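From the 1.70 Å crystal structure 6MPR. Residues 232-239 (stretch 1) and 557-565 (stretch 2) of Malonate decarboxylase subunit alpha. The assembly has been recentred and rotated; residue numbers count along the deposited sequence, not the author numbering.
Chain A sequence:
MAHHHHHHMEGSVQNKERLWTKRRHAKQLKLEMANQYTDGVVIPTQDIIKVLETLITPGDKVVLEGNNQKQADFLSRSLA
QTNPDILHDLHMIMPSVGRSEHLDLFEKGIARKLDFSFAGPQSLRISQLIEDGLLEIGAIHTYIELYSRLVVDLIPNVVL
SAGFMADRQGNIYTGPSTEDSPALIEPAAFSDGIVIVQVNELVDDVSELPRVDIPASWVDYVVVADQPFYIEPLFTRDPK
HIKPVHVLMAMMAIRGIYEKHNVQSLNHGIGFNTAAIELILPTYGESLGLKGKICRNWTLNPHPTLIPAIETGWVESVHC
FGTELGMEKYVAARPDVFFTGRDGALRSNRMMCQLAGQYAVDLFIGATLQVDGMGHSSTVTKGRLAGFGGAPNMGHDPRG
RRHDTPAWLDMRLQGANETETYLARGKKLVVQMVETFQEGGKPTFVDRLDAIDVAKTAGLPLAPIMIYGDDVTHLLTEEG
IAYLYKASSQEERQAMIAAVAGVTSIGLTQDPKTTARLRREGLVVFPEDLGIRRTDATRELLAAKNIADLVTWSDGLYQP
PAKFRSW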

ATOM      1  N   GLU A 232     -25.506  -2.819  -2.591  1.00 13.49           N
ATOM      2  CA  GLU A 232     -26.271  -2.460  -1.392  1.00 18.73           C
ATOM      3  C   GLU A 232     -25.731  -1.196  -0.745  1.00 14.51           C
ATOM      4  O   GLU A 232     -24.546  -0.893  -0.859  1.00 16.62           O
ATOM      5  N   PRO A 233     -26.564  -0.464   0.020  1.00 15.78           N
ATOM      6  CA  PRO A 233     -26.043   0.650   0.818  1.00 14.67           C
ATOM      7  C   PRO A 233     -25.384   0.152   2.088  1.00 14.77           C
ATOM      8  O   PRO A 233     -26.049  -0.009   3.118  1.00 29.50           O
ATOM      9  N   LEU A 234     -24.081  -0.077   2.041  1.00 11.99           N
ATOM     10  CA  LEU A 234     -23.359  -0.636   3.173  1.00 12.46           C
ATOM     11  C   LEU A 234     -22.684   0.420   4.041  1.00 15.64           C
ATOM     12  O   LEU A 234     -22.116   0.064   5.083  1.00 16.59           O
ATOM     13  N   PHE A 235     -22.737   1.702   3.658  1.00 13.25           N
ATOM     14  CA  PHE A 235     -22.007   2.752   4.364  1.00 14.85           C
ATOM     15  C   PHE A 235     -22.947   3.836   4.867  1.00 14.35           C
ATOM     16  O   PHE A 235     -22.556   4.994   5.044  1.00 15.25           O
ATOM     17  N   THR A 236     -24.187   3.438   5.142  1.00 14.67           N
ATOM     18  CA  THR A 236     -25.219   4.315   5.667  1.00 12.13           C
ATOM     19  C   THR A 236     -25.682   3.770   7.007  1.00 14.85           C
ATOM     20  O   THR A 236     -26.029   2.586   7.119  1.00 16.06           O
ATOM     21  N   ARG A 237     -25.641   4.611   8.034  1.00 15.18           N
ATOM     22  CA  ARG A 237     -26.237   4.282   9.321  1.00 18.30           C
ATOM     23  C   ARG A 237     -27.384   5.244   9.576  1.00 21.25           C
ATOM     24  O   ARG A 237     -27.209   6.463   9.476  1.00 21.39           O
ATOM     25  N   ASP A 238     -28.554   4.699   9.867  1.00 15.83           N
ATOM     26  CA  ASP A 238     -29.736   5.520  10.137  1.00 17.76           C
ATOM     27  C   ASP A 238     -29.576   6.244  11.466  1.00 17.90           C
ATOM     28  O   ASP A 238     -29.561   5.589  12.517  1.00 14.66           O
ATOM     29  N   PRO A 239     -29.492   7.582  11.478  1.00 14.62           N
ATOM     30  CA  PRO A 239     -29.357   8.307  12.746  1.00 18.76           C
ATOM     31  C   PRO A 239     -30.435   7.982  13.776  1.00 20.90           C
ATOM     32  O   PRO A 239     -30.198   8.154  14.972  1.00 17.87           O
ATOM     33  N   LEU A 557     -30.179  17.043  -1.896  1.00 16.81           N
ATOM     34  CA  LEU A 557     -29.299  16.342  -2.829  1.00 16.31           C
ATOM     35  C   LEU A 557     -29.159  14.858  -2.495  1.00 21.33           C
ATOM     36  O   LEU A 557     -29.037  14.028  -3.404  1.00 20.27           O
ATOM     37  N   TYR A 558     -29.122  14.511  -1.207  1.00 17.89           N
ATOM     38  CA  TYR A 558     -29.080  13.112  -0.798  1.00 19.25           C
ATOM     39  C   TYR A 558     -30.431  12.455  -1.064  1.00 17.43           C
ATOM     40  O   TYR A 558     -31.476  12.962  -0.644  1.00 18.35           O
ATOM     41  N   GLN A 559     -30.412  11.327  -1.773  1.00 17.22           N
ATOM     42  CA  GLN A 559     -31.624  10.609  -2.172  1.00 18.67           C
ATOM     43  C   GLN A 559     -31.559   9.217  -1.559  1.00 21.28           C
ATOM     44  O   GLN A 559     -30.952   8.309  -2.143  1.00 18.37           O
ATOM     45  N   PRO A 560     -32.155   9.010  -0.385  1.00 20.67           N
ATOM     46  CA  PRO A 560     -31.987   7.737   0.337  1.00 16.90           C
ATOM     47  C   PRO A 560     -32.485   6.566  -0.486  1.00 16.84           C
ATOM     48  O   PRO A 560     -33.557   6.639  -1.113  1.00 18.22           O
ATOM     49  N   PRO A 561     -31.734   5.470  -0.514  1.00 21.68           N
ATOM     50  CA  PRO A 561     -32.206   4.266  -1.208  1.00 18.71           C
ATOM     51  C   PRO A 561     -33.348   3.598  -0.448  1.00 22.60           C
ATOM     52  O   PRO A 561     -33.706   3.975   0.670  1.00 22.18           O
ATOM     53  N   ALA A 562     -33.917   2.571  -1.085  1.00 22.22           N
ATOM     54  CA  ALA A 562     -35.091   1.882  -0.540  1.00 24.94           C
ATOM     55  C   ALA A 562     -34.892   1.406   0.899  1.00 24.73           C
ATOM     56  O   ALA A 562     -35.850   1.367   1.680  1.00 30.30           O
ATOM     57  N   LYS A 563     -33.666   1.032   1.269  1.00 22.85           N
ATOM     58  CA  LYS A 563     -33.421   0.570   2.631  1.00 22.78           C
ATOM     59  C   LYS A 563     -33.711   1.662   3.659  1.00 23.02           C
ATOM     60  O   LYS A 563     -34.120   1.360   4.783  1.00 23.73           O
ATOM     61  N   PHE A 564     -33.524   2.931   3.289  1.00 24.71           N
ATOM     62  CA  PHE A 564     -33.627   4.038   4.235  1.00 25.01           C
ATOM     63  C   PHE A 564     -34.710   5.049   3.875  1.00 27.21           C
ATOM     64  O   PHE A 564     -34.805   6.092   4.537  1.00 31.05           O
ATOM     65  N   ARG A 565     -35.528   4.770   2.863  1.00 30.40           N
ATOM     66  CA  ARG A 565     -36.587   5.689   2.436  1.00 42.22           C
ATOM     67  C   ARG A 565     -37.660   5.880   3.509  1.00 40.94           C
ATOM     68  O   ARG A 565     -38.207   4.912   4.038  1.00 49.38           O
TER

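What holds these two loops together, given that no direct hydrogen bond crosses between them? The answer is mainly Phe564, whose CA-to-CB bond points toward the first stretch. With chi1 in the m well (-61°), its ring reaches three residues there. CE2 of Phe564 lies 3.5 Å from CB of Thr236 and 4.0 Å from CG of Pro233, while its CE1 sits 4.1 Å from CB of Asp238. Asp238, chi1 t, sets off sideways and offers its CB to this contact. Within the same stretch, the backbone N of Phe564 donates to O of Pro561 at 2.8 Å, closing a tight turn.

How does Pro233 fill its share of the contact? Pointing toward the other stretch, its C-gamma endo ring meets Phe564 and two further neighbours. CB of Pro233 approaches CG of Pro561 at 3.9 Å, an apolar contact between two rigid rings; CG of Pro233 also lies 3.9 Å from CD of Lys563, whose extended chain (chi1 to chi3 all t) lends its aliphatic part to the packing.

Why does buried Thr236 suit a place beside an aromatic ring? Its m rotamer (-56°) lays methyl CG2 over one face of Phe564, 3.7 Å from the ring centroid and 17° off the normal, a good CH-pi geometry. The same methyl comes within 3.8 Å of OH of Tyr558.

Where do the polar groups find partners? Water 1 bridges the loops: it donates to OG1 of Thr236 at 2.6 Å and hydrogen-bonds OH of Tyr558 at 2.7 Å. Tyr558, chi1 t, points toward the first stretch and brings its hydroxyl to this water. Arg237, by contrast, points away, and its NH1 donates to the backbone O of Thr236 at 2.9 Å within its own loop.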

ATOM      1  CB  GLU A 232     -26.190  -3.560  -0.328  1.00 20.13           C
ATOM      2  CG  GLU A 232     -26.603  -4.919  -0.712  1.00 28.20           C
ATOM      3  CD  GLU A 232     -26.608  -5.813   0.514  1.00 27.76           C
ATOM      4  OE1 GLU A 232     -27.508  -5.642   1.363  1.00 32.63           O
ATOM      5  OE2 GLU A 232     -25.691  -6.644   0.648  1.00 27.59           O
ATOM      6  CB  PRO A 233     -27.298   1.486   1.126  1.00 10.72           C
ATOM      7  CG  PRO A 233     -28.410   0.492   1.118  1.00 23.01           C
ATOM      8  CD  PRO A 233     -28.035  -0.547   0.079  1.00 20.74           C
ATOM      9  CB  LEU A 234     -22.309  -1.631   2.670  1.00 17.17           C
ATOM     10  CG  LEU A 234     -22.865  -2.804   1.854  1.00 20.07           C
ATOM     11  CD1 LEU A 234     -21.720  -3.633   1.289  1.00 22.59           C
ATOM     12  CD2 LEU A 234     -23.801  -3.670   2.702  1.00 21.81           C
ATOM     13  CB  PHE A 235     -20.889   3.306   3.477  1.00 13.43           C
ATOM     14  CG  PHE A 235     -19.777   2.314   3.295  1.00 15.70           C
ATOM     15  CD1 PHE A 235     -19.854   1.346   2.310  1.00 11.57           C
ATOM     16  CD2 PHE A 235     -18.719   2.274   4.188  1.00 17.57           C
ATOM     17  CE1 PHE A 235     -18.855   0.405   2.179  1.00 14.13           C
ATOM     18  CE2 PHE A 235     -17.726   1.322   4.070  1.00 22.95           C
ATOM     19  CZ  PHE A 235     -17.797   0.386   3.060  1.00 19.44           C
ATOM     20  CB  THR A 236     -26.397   4.420   4.685  1.00 10.80           C
ATOM     21  OG1 THR A 236     -25.908   4.863   3.414  1.00 16.14           O
ATOM     22  CG2 THR A 236     -27.453   5.393   5.199  1.00 13.15           C
ATOM     23  CB  ARG A 237     -25.204   4.345  10.448  1.00 17.10           C
ATOM     24  CG  ARG A 237     -24.181   3.205  10.396  1.00 20.73           C
ATOM     25  CD  ARG A 237     -24.852   1.850  10.643  1.00 22.26           C
ATOM     26  NE  ARG A 237     -23.916   0.732  10.509  1.00 23.03           N
ATOM     27  CZ  ARG A 237     -23.631   0.143   9.352  1.00 21.47           C
ATOM     28  NH1 ARG A 237     -24.212   0.574   8.239  1.00 17.74           N
ATOM     29  NH2 ARG A 237     -22.774  -0.875   9.306  1.00 23.83           N
ATOM     30  CB  ASP A 238     -30.981   4.637  10.176  1.00 19.27           C
ATOM     31  CG  ASP A 238     -32.277   5.440  10.209  1.00 28.63           C
ATOM     32  OD1 ASP A 238     -32.298   6.570  10.743  1.00 23.05           O
ATOM     33  OD2 ASP A 238     -33.288   4.931   9.700  1.00 29.87           O
ATOM     34  CB  PRO A 239     -29.440   9.778  12.313  1.00 17.19           C
ATOM     35  CG  PRO A 239     -28.960   9.770  10.896  1.00 13.67           C
ATOM     36  CD  PRO A 239     -29.475   8.492  10.321  1.00 16.12           C
ATOM     37  CB  LEU A 557     -27.924  17.010  -2.840  1.00 17.57           C
ATOM     38  CG  LEU A 557     -27.842  18.385  -3.494  1.00 23.86           C
ATOM     39  CD1 LEU A 557     -26.550  19.087  -3.107  1.00 21.82           C
ATOM     40  CD2 LEU A 557     -27.938  18.232  -5.004  1.00 28.12           C
ATOM     41  CB  TYR A 558     -28.706  13.001   0.685  1.00 12.53           C
ATOM     42  CG  TYR A 558     -28.813  11.597   1.247  1.00 16.65           C
ATOM     43  CD1 TYR A 558     -28.232  10.527   0.594  1.00 12.05           C
ATOM     44  CD2 TYR A 558     -29.502  11.343   2.430  1.00 19.26           C
ATOM     45  CE1 TYR A 558     -28.335   9.228   1.098  1.00 16.83           C
ATOM     46  CE2 TYR A 558     -29.606  10.055   2.943  1.00 18.40           C
ATOM     47  CZ  TYR A 558     -29.028   9.002   2.267  1.00 18.49           C
ATOM     48  OH  TYR A 558     -29.120   7.723   2.773  1.00 17.81           O
ATOM     49  CB  GLN A 559     -31.737  10.534  -3.690  1.00 21.84           C
ATOM     50  CG  GLN A 559     -31.566  11.873  -4.380  1.00 29.38           C
ATOM     51  CD  GLN A 559     -31.579  11.755  -5.896  1.00 44.95           C
ATOM     52  OE1 GLN A 559     -32.632  11.870  -6.526  1.00 50.82           O
ATOM     53  NE2 GLN A 559     -30.402  11.523  -6.489  1.00 40.50           N
ATOM     54  CB  PRO A 560     -32.846   7.924   1.597  1.00 22.69           C
ATOM     55  CG  PRO A 560     -32.994   9.404   1.747  1.00 26.75           C
ATOM     56  CD  PRO A 560     -32.948   9.991   0.377  1.00 19.88           C
ATOM     57  CB  PRO A 561     -30.958   3.376  -1.265  1.00 26.48           C
ATOM     58  CG  PRO A 561     -30.104   3.833  -0.133  1.00 22.31           C
ATOM     59  CD  PRO A 561     -30.365   5.313   0.021  1.00 17.82           C
ATOM     60  CB  ALA A 562     -35.457   0.699  -1.435  1.00 27.24           C
ATOM     61  CB  LYS A 563     -31.974   0.080   2.759  1.00 21.91           C
ATOM     62  CG  LYS A 563     -31.653  -0.593   4.068  1.00 26.95           C
ATOM     63  CD  LYS A 563     -30.254  -1.161   4.072  1.00 34.53           C
ATOM     64  CE  LYS A 563     -29.947  -1.854   5.391  1.00 36.01           C
ATOM     65  NZ  LYS A 563     -30.841  -3.016   5.633  1.00 46.45           N
ATOM     66  CB  PHE A 564     -32.268   4.740   4.361  1.00 21.55           C
ATOM     67  CG  PHE A 564     -31.190   3.835   4.866  1.00 20.03           C
ATOM     68  CD1 PHE A 564     -31.152   3.471   6.202  1.00 22.25           C
ATOM     69  CD2 PHE A 564     -30.251   3.304   4.002  1.00 16.07           C
ATOM     70  CE1 PHE A 564     -30.180   2.626   6.672  1.00 26.38           C
ATOM     71  CE2 PHE A 564     -29.282   2.443   4.469  1.00 26.79           C
ATOM     72  CZ  PHE A 564     -29.243   2.105   5.802  1.00 28.92           C
ATOM     73  CB  ARG A 565     -37.243   5.196   1.138  1.00 50.84           C
ATOM     74  CG  ARG A 565     -36.439   5.473  -0.126  1.00 54.24           C
ATOM     75  CD  ARG A 565     -37.339   5.573  -1.359  1.00 58.32           C
ATOM     76  NE  ARG A 565     -37.764   4.270  -1.867  1.00 63.90           N
ATOM     77  CZ  ARG A 565     -37.288   3.706  -2.974  1.00 68.08           C
ATOM     78  NH1 ARG A 565     -37.734   2.518  -3.365  1.00 68.46           N
ATOM     79  NH2 ARG A 565     -36.366   4.334  -3.696  1.00 70.14           N
TER
HETATM   80  O   HOH W   1     -27.677   5.768   1.713  1.00 16.41           O